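Local coordinates for putative lipoprotein (Clostridium perfringens ATCC 13124, PDB 4R7R) that is of unknown function but, as a putative lipoprotein with an alpha-beta fold, is probably attached to the cell membrane through a lipid anchor, at residues K71-L76 with K80-I85; I25-M30 with V36-E41; L105-I110 with F114-F119. All coordinates share one frame; numbering follows the deposited sequence.

Contact 1 (K71-L76 with K80-I85); sequences KIFIDL and KYVIDI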
loop_
_atom_site.group_PDB
_atom_site.type_symbol
_atom_site.label_atom_id
_atom_site.label_comp_id
_atom_site.label_asym_id
_atom_site.label_seq_id
_atom_site.Cartn_x
_atom_site.Cartn_y
_atom_site.Cartn_z
ATOM N N LYS A 71 -1.120 -6.462 -5.578
ATOM C CA LYS A 71 -2.155 -6.022 -4.674
ATOM C C LYS A 71 -1.802 -6.506 -3.272
ATOM O O LYS A 71 -1.551 -7.699 -3.046
ATOM C CB LYS A 71 -3.506 -6.561 -5.133
ATOM C CG LYS A 71 -4.665 -5.613 -4.963
ATOM C CD LYS A 71 -5.941 -6.172 -5.622
ATOM C CE LYS A 71 -7.090 -5.202 -5.449
ATOM N NZ LYS A 71 -6.926 -4.013 -6.312
ATOM N N ILE A 72 -1.753 -5.563 -2.342
ATOM C CA ILE A 72 -1.494 -5.849 -0.941
ATOM C C ILE A 72 -2.789 -5.777 -0.092
ATOM O O ILE A 72 -3.440 -4.724 0.005
ATOM C CB ILE A 72 -0.437 -4.868 -0.393
ATOM C CG1 ILE A 72 0.859 -4.967 -1.220
ATOM C CG2 ILE A 72 -0.190 -5.110 1.092
ATOM C CD1 ILE A 72 2.059 -4.091 -0.718
ATOM N N PHE A 73 -3.166 -6.902 0.509
ATOM C CA PHE A 73 -4.328 -6.942 1.397
ATOM C C PHE A 73 -3.881 -6.885 2.837
ATOM O O PHE A 73 -3.260 -7.822 3.346
ATOM C CB PHE A 73 -5.173 -8.194 1.148
ATOM C CG PHE A 73 -5.843 -8.185 -0.183
ATOM C CD1 PHE A 73 -7.011 -7.471 -0.375
ATOM C CD2 PHE A 73 -5.275 -8.842 -1.266
ATOM C CE1 PHE A 73 -7.632 -7.436 -1.610
ATOM C CE2 PHE A 73 -5.887 -8.813 -2.501
ATOM C CZ PHE A 73 -7.072 -8.101 -2.675
ATOM N N ILE A 74 -4.175 -5.764 3.482
ATOM C CA ILE A 74 -3.828 -5.584 4.881
ATOM C C ILE A 74 -5.057 -5.890 5.721
ATOM O O ILE A 74 -6.072 -5.181 5.669
ATOM C CB ILE A 74 -3.322 -4.175 5.174
ATOM C CG1 ILE A 74 -2.114 -3.864 4.295
ATOM C CG2 ILE A 74 -2.945 -4.046 6.636
ATOM C CD1 ILE A 74 -1.708 -2.410 4.330
ATOM N N ASP A 75 -4.965 -6.981 6.465
ATOM C CA ASP A 75 -6.084 -7.480 7.238
ATOM C C ASP A 75 -5.857 -7.124 8.694
ATOM O O ASP A 75 -5.040 -7.743 9.372
ATOM C CB ASP A 75 -6.238 -9.000 7.056
ATOM C CG ASP A 75 -6.217 -9.429 5.577
ATOM O OD1 ASP A 75 -7.265 -9.262 4.912
ATOM O OD2 ASP A 75 -5.165 -9.926 5.077
ATOM N N LEU A 76 -6.549 -6.093 9.160
ATOM C CA LEU A 76 -6.533 -5.751 10.578
ATOM C C LEU A 76 -7.643 -6.537 11.266
ATOM O O LEU A 76 -8.285 -7.384 10.637
ATOM C CB LEU A 76 -6.708 -4.246 10.794
ATOM C CG LEU A 76 -5.739 -3.350 10.015
ATOM C CD1 LEU A 76 -6.465 -2.619 8.894
ATOM C CD2 LEU A 76 -5.050 -2.366 10.938
ATOM N N LYS A 80 -10.317 -4.075 6.612
ATOM C CA LYS A 80 -9.329 -4.489 5.620
ATOM C C LYS A 80 -8.978 -3.308 4.696
ATOM O O LYS A 80 -9.855 -2.578 4.231
ATOM C CB LYS A 80 -9.812 -5.689 4.783
ATOM C CG LYS A 80 -8.896 -5.937 3.548
ATOM C CD LYS A 80 -8.903 -7.371 3.014
ATOM C CE LYS A 80 -9.815 -7.544 1.804
ATOM N NZ LYS A 80 -9.753 -8.940 1.275
ATOM N N TYR A 81 -7.690 -3.118 4.436
ATOM C CA TYR A 81 -7.285 -2.089 3.503
ATOM C C TYR A 81 -6.535 -2.708 2.324
ATOM O O TYR A 81 -6.009 -3.826 2.401
ATOM C CB TYR A 81 -6.437 -1.027 4.211
ATOM C CG TYR A 81 -7.253 0.052 4.930
ATOM C CD1 TYR A 81 -8.060 -0.264 6.017
ATOM C CD2 TYR A 81 -7.197 1.381 4.526
ATOM C CE1 TYR A 81 -8.796 0.699 6.666
ATOM C CE2 TYR A 81 -7.925 2.362 5.179
ATOM C CZ TYR A 81 -8.729 2.016 6.244
ATOM O OH TYR A 81 -9.464 2.990 6.893
ATOM N N VAL A 82 -6.492 -1.968 1.229
ATOM C CA VAL A 82 -5.876 -2.445 0.015
ATOM C C VAL A 82 -4.836 -1.432 -0.433
ATOM O O VAL A 82 -5.073 -0.228 -0.390
ATOM C CB VAL A 82 -6.940 -2.679 -1.101
ATOM C CG1 VAL A 82 -6.288 -3.003 -2.411
ATOM C CG2 VAL A 82 -7.901 -3.790 -0.697
ATOM N N ILE A 83 -3.664 -1.924 -0.830
ATOM C CA ILE A 83 -2.694 -1.078 -1.509
ATOM C C ILE A 83 -2.416 -1.655 -2.900
ATOM O O ILE A 83 -1.983 -2.812 -3.030
ATOM C CB ILE A 83 -1.366 -0.958 -0.737
ATOM C CG1 ILE A 83 -1.615 -0.599 0.726
ATOM C CG2 ILE A 83 -0.454 0.082 -1.396
ATOM C CD1 ILE A 83 -0.353 -0.602 1.568
ATOM N N ASP A 84 -2.677 -0.865 -3.939
ATOM C CA ASP A 84 -2.361 -1.311 -5.287
ATOM C C ASP A 84 -0.958 -0.819 -5.649
ATOM O O ASP A 84 -0.649 0.358 -5.455
ATOM C CB ASP A 84 -3.405 -0.809 -6.293
ATOM C CG ASP A 84 -4.775 -1.476 -6.111
ATOM O OD1 ASP A 84 -4.818 -2.642 -5.649
ATOM O OD2 ASP A 84 -5.812 -0.845 -6.442
ATOM N N ILE A 85 -0.105 -1.710 -6.155
ATOM C CA ILE A 85 1.258 -1.323 -6.522
ATOM C C ILE A 85 1.436 -1.150 -8.040
ATOM O O ILE A 85 1.270 -2.106 -8.808
ATOM C CB ILE A 85 2.277 -2.367 -6.008
ATOM C CG1 ILE A 85 2.043 -2.660 -4.518
ATOM C CG2 ILE A 85 3.698 -1.910 -6.280
ATOM C CD1 ILE A 85 2.062 -1.421 -3.667
#
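The Phe73 ring meets two side chains of strand 80-85 obliquely: the ammonium end of Lys80 comes to the ring with NZ 3.5 Å from CD1, and the CG2 methyl of Val82 lies 3.8 Å from CE1. Lys80 reaches the ring because its chain, extended at first with CG opposite the backbone N (chi1 168°), bends at chi3. On the way its CD passes Asp75 OD1, which forms a salt bridge with Arg26 of strand 24-29. The other ring, that of Tyr81, projects from the opposite face of the sheet; Leu76, poorly ordered, approaches it obliquely and less certainly, and Asn13 and Leu14 of helix 9-17 adjoin it.

Strands 70-75 and 80-85 form an antiparallel beta hairpin in the middle of the sheet. Two hydrogen-bonded pairs, Ile72 with Ile83 and Ile74 with Tyr81, alternate with non-hydrogen-bonded ones; the bond from Ile72 N to Ile83 O is 2.8 Å long and nearly straight at 173°. Ile72, Ile74 and Ile83 share the Tyr81 face, where Ile74 CD1 touches Ile83 CD1 at 3.6 Å and Ile72 CD1 reaches Ile85. On the Phe73 face, Lys71 runs alongside Asp84 and turns at chi4 (73°), bringing NZ to the syn side of OD1 in a 2.6 Å salt bridge. Tyr94 OH hydrogen-bonds to both Lys71 NZ and Asp84 OD2, so that strand 90-95 contributes a hydroxyl to the ion pair.

Contact 2 (I25-M30 with V36-E41); sequences IRLLDM and VIVDNE
Val38 sets its CG2 methyl against Ile25 and Leu27 together, 3.5 Å from Ile25 CG2 and 3.8 Å from Leu27 CG. One methyl thus bridges two residues on the same face of strand 24-29, with Arg26 between them in sequence. CG2 stands opposite the carbonyl carbon of Val38 (chi1 169° for CG1), which turns it to this strand. Two residues earlier, Val36 adds its own CG2, packed at 3.5 Å on Leu27 CB. Val123 and Phe124 of helix 116-125 lie against both Leu27 and Val36, while Ile45 and Ile46 of helix 45-52 and Val43 adjoin Ile25, so this apolar face of the sheet is roofed by helices.

The backbones form an antiparallel beta hairpin in which 35-37 is an outermost strand of the sheet. Leu27 and Val36 make a hydrogen-bonded pair with a bond in each direction; Leu27 N donates to Val36 O at 2.9 Å, and Val36 N returns a bond to Leu27 O. Farther on, Val38 N reaches Ile25 O at 3.1 Å, straight at the hydrogen (176°). In the same pair of residues the second link runs through a water, which accepts from Ile25 N and donates to Val38 O, taking the place of a direct bond between the two chain segments.

On the other face Arg26 and Ile37 form a non-hydrogen-bonded pair, and the Ile37 CD1 methyl rests 3.5 Å from Arg26 CG, crossing the aliphatic part of the arginine. The Arg26 chain then bends at chi3 (-47°), and its guanidinium group is shared by two acids: NH2 forms a salt bridge with Asp75 and NH1 one with Glu35.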
loop_
_atom_site.group_PDB
_atom_site.type_symbol
_atom_site.label_atom_id
_atom_site.label_comp_id
_atom_site.label_asym_id
_atom_site.label_seq_id
_atom_site.Cartn_x
_atom_site.Cartn_y
_atom_site.Cartn_z
ATOM N N ILE A 25 -0.762 -9.633 6.227
ATOM C CA ILE A 25 -0.682 -9.126 4.870
ATOM C C ILE A 25 -0.772 -10.252 3.856
ATOM O O ILE A 25 -0.188 -11.309 4.026
ATOM C CB ILE A 25 0.607 -8.336 4.635
ATOM C CG1 ILE A 25 0.663 -7.121 5.560
ATOM C CG2 ILE A 25 0.677 -7.875 3.197
ATOM C CD1 ILE A 25 2.007 -6.414 5.522
ATOM N N ARG A 26 -1.542 -10.009 2.807
ATOM C CA ARG A 26 -1.630 -10.925 1.695
ATOM C C ARG A 26 -1.185 -10.216 0.449
ATOM O O ARG A 26 -1.633 -9.112 0.186
ATOM C CB ARG A 26 -3.048 -11.428 1.519
ATOM C CG ARG A 26 -3.215 -12.853 1.903
ATOM C CD ARG A 26 -4.681 -13.228 1.890
ATOM N NE ARG A 26 -5.526 -12.254 2.580
ATOM C CZ ARG A 26 -6.492 -11.558 1.988
ATOM N NH1 ARG A 26 -6.735 -11.727 0.689
ATOM N NH2 ARG A 26 -7.221 -10.701 2.693
ATOM N N LEU A 27 -0.289 -10.845 -0.300
ATOM C CA LEU A 27 0.165 -10.314 -1.573
ATOM C C LEU A 27 -0.463 -11.089 -2.729
ATOM O O LEU A 27 -0.481 -12.323 -2.725
ATOM C CB LEU A 27 1.688 -10.379 -1.677
ATOM C CG LEU A 27 2.535 -9.555 -0.714
ATOM C CD1 LEU A 27 3.989 -9.580 -1.155
ATOM C CD2 LEU A 27 2.026 -8.133 -0.669
ATOM N N LEU A 28 -0.971 -10.353 -3.714
ATOM C CA LEU A 28 -1.488 -10.944 -4.941
ATOM C C LEU A 28 -0.700 -10.466 -6.176
ATOM O O LEU A 28 -0.618 -9.263 -6.434
ATOM C CB LEU A 28 -2.972 -10.603 -5.099
ATOM C CG LEU A 28 -3.652 -11.192 -6.335
ATOM C CD1 LEU A 28 -3.721 -12.693 -6.190
ATOM C CD2 LEU A 28 -5.034 -10.604 -6.520
ATOM N N ASP A 29 -0.134 -11.411 -6.932
ATOM C CA ASP A 29 0.527 -11.114 -8.210
ATOM C C ASP A 29 -0.548 -10.877 -9.287
ATOM O O ASP A 29 -1.347 -11.765 -9.573
ATOM C CB ASP A 29 1.474 -12.272 -8.592
ATOM C CG ASP A 29 2.398 -11.951 -9.783
ATOM O OD1 ASP A 29 1.938 -11.329 -10.764
ATOM O OD2 ASP A 29 3.594 -12.348 -9.752
HETATM N N MSE A 30 -0.580 -9.683 -9.875
HETATM C CA MSE A 30 -1.649 -9.341 -10.822
HETATM C C MSE A 30 -1.420 -9.878 -12.237
HETATM O O MSE A 30 -2.255 -9.694 -13.116
HETATM C CB MSE A 30 -1.846 -7.822 -10.881
HETATM C CG MSE A 30 -2.499 -7.234 -9.640
HETATM SE SE MSE A 30 -4.088 -8.222 -9.118
HETATM C CE MSE A 30 -5.387 -7.244 -10.203
ATOM N N VAL A 36 0.307 -14.916 -1.874
ATOM C CA VAL A 36 1.215 -15.343 -0.792
ATOM C C VAL A 36 0.947 -14.632 0.523
ATOM O O VAL A 36 0.466 -13.503 0.541
ATOM C CB VAL A 36 2.714 -15.119 -1.127
ATOM C CG1 VAL A 36 3.166 -16.037 -2.210
ATOM C CG2 VAL A 36 2.993 -13.669 -1.489
ATOM N N ILE A 37 1.275 -15.295 1.624
ATOM C CA ILE A 37 1.185 -14.685 2.946
ATOM C C ILE A 37 2.507 -14.048 3.337
ATOM O O ILE A 37 3.562 -14.678 3.222
ATOM C CB ILE A 37 0.808 -15.714 4.010
ATOM C CG1 ILE A 37 -0.491 -16.408 3.613
ATOM C CG2 ILE A 37 0.659 -15.046 5.376
ATOM C CD1 ILE A 37 -1.656 -15.457 3.637
ATOM N N VAL A 38 2.468 -12.804 3.794
ATOM C CA VAL A 38 3.701 -12.174 4.252
ATOM C C VAL A 38 4.118 -12.750 5.616
ATOM O O VAL A 38 3.314 -12.818 6.550
ATOM C CB VAL A 38 3.566 -10.645 4.339
ATOM C CG1 VAL A 38 4.756 -10.046 5.077
ATOM C CG2 VAL A 38 3.456 -10.060 2.941
ATOM N N ASP A 39 5.371 -13.175 5.714
ATOM C CA ASP A 39 5.907 -13.715 6.966
ATOM C C ASP A 39 5.856 -12.702 8.103
ATOM O O ASP A 39 5.926 -11.492 7.866
ATOM C CB ASP A 39 7.358 -14.184 6.784
ATOM C CG ASP A 39 7.470 -15.426 5.931
ATOM O OD1 ASP A 39 6.473 -16.178 5.845
ATOM O OD2 ASP A 39 8.557 -15.657 5.364
ATOM N N ASN A 40 5.760 -13.210 9.332
ATOM C CA ASN A 40 5.728 -12.376 10.526
ATOM C C ASN A 40 6.861 -11.348 10.584
ATOM O O ASN A 40 6.652 -10.188 10.955
ATOM C CB ASN A 40 5.780 -13.258 11.764
ATOM C CG ASN A 40 6.235 -12.505 12.988
ATOM O OD1 ASN A 40 7.277 -12.817 13.578
ATOM N ND2 ASN A 40 5.469 -11.488 13.372
ATOM N N GLU A 41 8.053 -11.789 10.206
ATOM C CA GLU A 41 9.261 -10.973 10.252
ATOM C C GLU A 41 9.267 -9.780 9.281
ATOM O O GLU A 41 9.957 -8.784 9.511
ATOM C CB GLU A 41 10.464 -11.864 9.960
ATOM C CG GLU A 41 10.244 -12.734 8.725
ATOM C CD GLU A 41 11.420 -13.634 8.412
ATOM O OE1 GLU A 41 11.283 -14.874 8.574
ATOM O OE2 GLU A 41 12.475 -13.098 7.995
HETATM O O HOH W 1 0.684 -11.880 7.299
#

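Contact 3 (L105-I110 with F114-F119); sequences LSLKDI and FKLEPF
Ile110 and Lys115 carry most of the contact, their side chains crossing with Ile110 CG1 4.0 Å from Lys115 CD. The CD1 methyl of Ile110 also lies against the backbone of Phe114, 3.3 Å from its O, and 3.7 Å from Phe114 CB. CG1 of Ile110 sits between the backbone N and the carbonyl carbon (chi1 73°), a crowded rotamer that sends CD1 to this turn. Lys115, bent at chi2 and chi4, brings its CD and CE methylenes against the outer end of the Leu107 carbonyl oxygen, CE to O 3.1 Å. Its NZ is about 4.0 Å from both Leu107 O and Lys108 O, and finds its charge partner in Asp89, which forms a salt bridge with it. On the inner side, Leu107 CD1 packs on Leu116 CG at 4.2 Å.

The contact joins the end of strand 103-106 to the start of helix 116-125: the chain leaves the sheet, makes a short connection and enters the helix with Lys115 as N-cap residue. Leu116, in the first turn, lies over Ile83 and Ile85 of strand 80-85 and so begins the packing of the helix on the sheet, while Leu49 of helix 45-52 touches both Leu116 and Ile110. The strand end is held by the Asn57 side chain, which bonds to Ser106 O and Asp109 OD2.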
loop_
_atom_site.group_PDB
_atom_site.type_symbol
_atom_site.label_atom_id
_atom_site.label_comp_id
_atom_site.label_asym_id
_atom_site.label_seq_id
_atom_site.Cartn_x
_atom_site.Cartn_y
_atom_site.Cartn_z
ATOM N N LEU A 105 -0.261 8.017 -3.719
ATOM C CA LEU A 105 1.042 8.378 -3.195
ATOM C C LEU A 105 2.130 8.077 -4.217
ATOM O O LEU A 105 2.063 7.062 -4.908
ATOM C CB LEU A 105 1.343 7.629 -1.895
ATOM C CG LEU A 105 0.334 7.570 -0.743
ATOM C CD1 LEU A 105 -0.793 6.599 -0.999
ATOM C CD2 LEU A 105 1.052 7.161 0.533
ATOM N N SER A 106 3.114 8.969 -4.313
ATOM C CA SER A 106 4.380 8.667 -4.967
ATOM C C SER A 106 5.420 8.372 -3.889
ATOM O O SER A 106 5.516 9.098 -2.894
ATOM C CB SER A 106 4.840 9.826 -5.850
ATOM O OG SER A 106 6.143 9.585 -6.367
ATOM N N LEU A 107 6.203 7.315 -4.090
ATOM C CA LEU A 107 7.151 6.845 -3.076
ATOM C C LEU A 107 8.594 7.042 -3.472
ATOM O O LEU A 107 9.458 6.328 -2.983
ATOM C CB LEU A 107 6.937 5.352 -2.780
ATOM C CG LEU A 107 5.544 4.965 -2.293
ATOM C CD1 LEU A 107 5.480 3.488 -1.873
ATOM C CD2 LEU A 107 5.143 5.874 -1.155
ATOM N N LYS A 108 8.872 7.985 -4.356
ATOM C CA LYS A 108 10.243 8.146 -4.826
ATOM C C LYS A 108 11.221 8.597 -3.723
ATOM O O LYS A 108 12.380 8.150 -3.695
ATOM C CB LYS A 108 10.282 9.114 -6.008
ATOM C CG LYS A 108 9.912 8.443 -7.311
ATOM C CD LYS A 108 9.112 9.357 -8.218
ATOM C CE LYS A 108 8.607 8.592 -9.436
ATOM N NZ LYS A 108 9.695 7.770 -10.056
ATOM N N ASP A 109 10.770 9.450 -2.806
ATOM C CA ASP A 109 11.694 9.980 -1.798
ATOM C C ASP A 109 11.807 9.132 -0.512
ATOM O O ASP A 109 12.630 9.428 0.349
ATOM C CB ASP A 109 11.314 11.434 -1.429
ATOM C CG ASP A 109 9.904 11.562 -0.848
ATOM O OD1 ASP A 109 9.451 12.711 -0.620
ATOM O OD2 ASP A 109 9.240 10.529 -0.622
ATOM N N ILE A 110 11.003 8.085 -0.371
ATOM C CA ILE A 110 11.019 7.338 0.887
ATOM C C ILE A 110 12.219 6.404 0.933
ATOM O O ILE A 110 12.794 6.089 -0.106
ATOM C CB ILE A 110 9.725 6.531 1.106
ATOM C CG1 ILE A 110 9.686 5.339 0.175
ATOM C CG2 ILE A 110 8.481 7.431 0.990
ATOM C CD1 ILE A 110 8.949 4.208 0.767
ATOM N N PHE A 114 11.736 0.560 2.285
ATOM C CA PHE A 114 10.280 0.544 2.321
ATOM C C PHE A 114 9.623 0.731 0.945
ATOM O O PHE A 114 8.419 0.932 0.871
ATOM C CB PHE A 114 9.763 1.624 3.286
ATOM C CG PHE A 114 10.553 1.728 4.572
ATOM C CD1 PHE A 114 11.056 0.588 5.198
ATOM C CD2 PHE A 114 10.818 2.973 5.141
ATOM C CE1 PHE A 114 11.807 0.694 6.380
ATOM C CE2 PHE A 114 11.566 3.084 6.315
ATOM C CZ PHE A 114 12.058 1.943 6.937
ATOM N N LYS A 115 10.386 0.677 -0.145
ATOM C CA LYS A 115 9.759 0.707 -1.479
ATOM C C LYS A 115 8.932 -0.573 -1.683
ATOM O O LYS A 115 9.417 -1.668 -1.418
ATOM C CB LYS A 115 10.803 0.829 -2.594
ATOM C CG LYS A 115 11.661 2.082 -2.561
ATOM C CD LYS A 115 10.893 3.315 -3.018
ATOM C CE LYS A 115 11.859 4.424 -3.446
ATOM N NZ LYS A 115 12.381 4.277 -4.844
ATOM N N LEU A 116 7.702 -0.446 -2.170
ATOM C CA LEU A 116 6.784 -1.580 -2.191
ATOM C C LEU A 116 6.922 -2.529 -3.385
ATOM O O LEU A 116 6.764 -3.741 -3.215
ATOM C CB LEU A 116 5.344 -1.082 -2.106
ATOM C CG LEU A 116 5.010 -0.544 -0.713
ATOM C CD1 LEU A 116 3.511 -0.233 -0.575
ATOM C CD2 LEU A 116 5.493 -1.503 0.375
ATOM N N GLU A 117 7.187 -2.012 -4.583
ATOM C CA GLU A 117 7.393 -2.907 -5.730
ATOM C C GLU A 117 8.589 -3.884 -5.516
ATOM O O GLU A 117 8.448 -5.087 -5.772
ATOM C CB GLU A 117 7.572 -2.118 -7.041
ATOM C CG GLU A 117 7.733 -3.044 -8.269
ATOM C CD GLU A 117 8.023 -2.319 -9.596
ATOM O OE1 GLU A 117 8.013 -1.060 -9.648
ATOM O OE2 GLU A 117 8.264 -3.029 -10.605
ATOM N N PRO A 118 9.760 -3.392 -5.044
ATOM C CA PRO A 118 10.815 -4.397 -4.837
ATOM C C PRO A 118 10.554 -5.270 -3.612
ATOM O O PRO A 118 11.038 -6.408 -3.558
ATOM C CB PRO A 118 12.083 -3.557 -4.650
ATOM C CG PRO A 118 11.598 -2.234 -4.191
ATOM C CD PRO A 118 10.269 -2.018 -4.867
ATOM N N PHE A 119 9.788 -4.760 -2.653
ATOM C CA PHE A 119 9.335 -5.568 -1.526
ATOM C C PHE A 119 8.469 -6.758 -1.979
ATOM O O PHE A 119 8.640 -7.884 -1.493
ATOM C CB PHE A 119 8.534 -4.723 -0.520
ATOM C CG PHE A 119 7.949 -5.534 0.599
ATOM C CD1 PHE A 119 8.742 -5.906 1.688
ATOM C CD2 PHE A 119 6.622 -5.964 0.551
ATOM C CE1 PHE A 119 8.227 -6.679 2.709
ATOM C CE2 PHE A 119 6.093 -6.739 1.567
ATOM C CZ PHE A 119 6.901 -7.099 2.654
#

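How the contacts relate
Followed from the N terminus, contact 2 closes first, bringing strand 35-37, an outermost strand, back alongside strand 24-29. Contact 1 comes next, the hairpin of 70-75 and 80-85, and contact 3 last, closing the short connection from strand 103-106 into helix 116-125. The three are in series along the chain; none nests in or crosses another. In space, contacts 1 and 2 abut within one antiparallel sheet, where strands 24-29 and 70-75 are neighbours. Contact 3 lies with its centre about 15 Å from that of contact 1 and reaches it mainly through Leu116, which packs on Ile72, Ile83 and Ile85, with Glu117 also on Ile85. Contacts 2 and 3, about 17 Å apart between centres, do not touch.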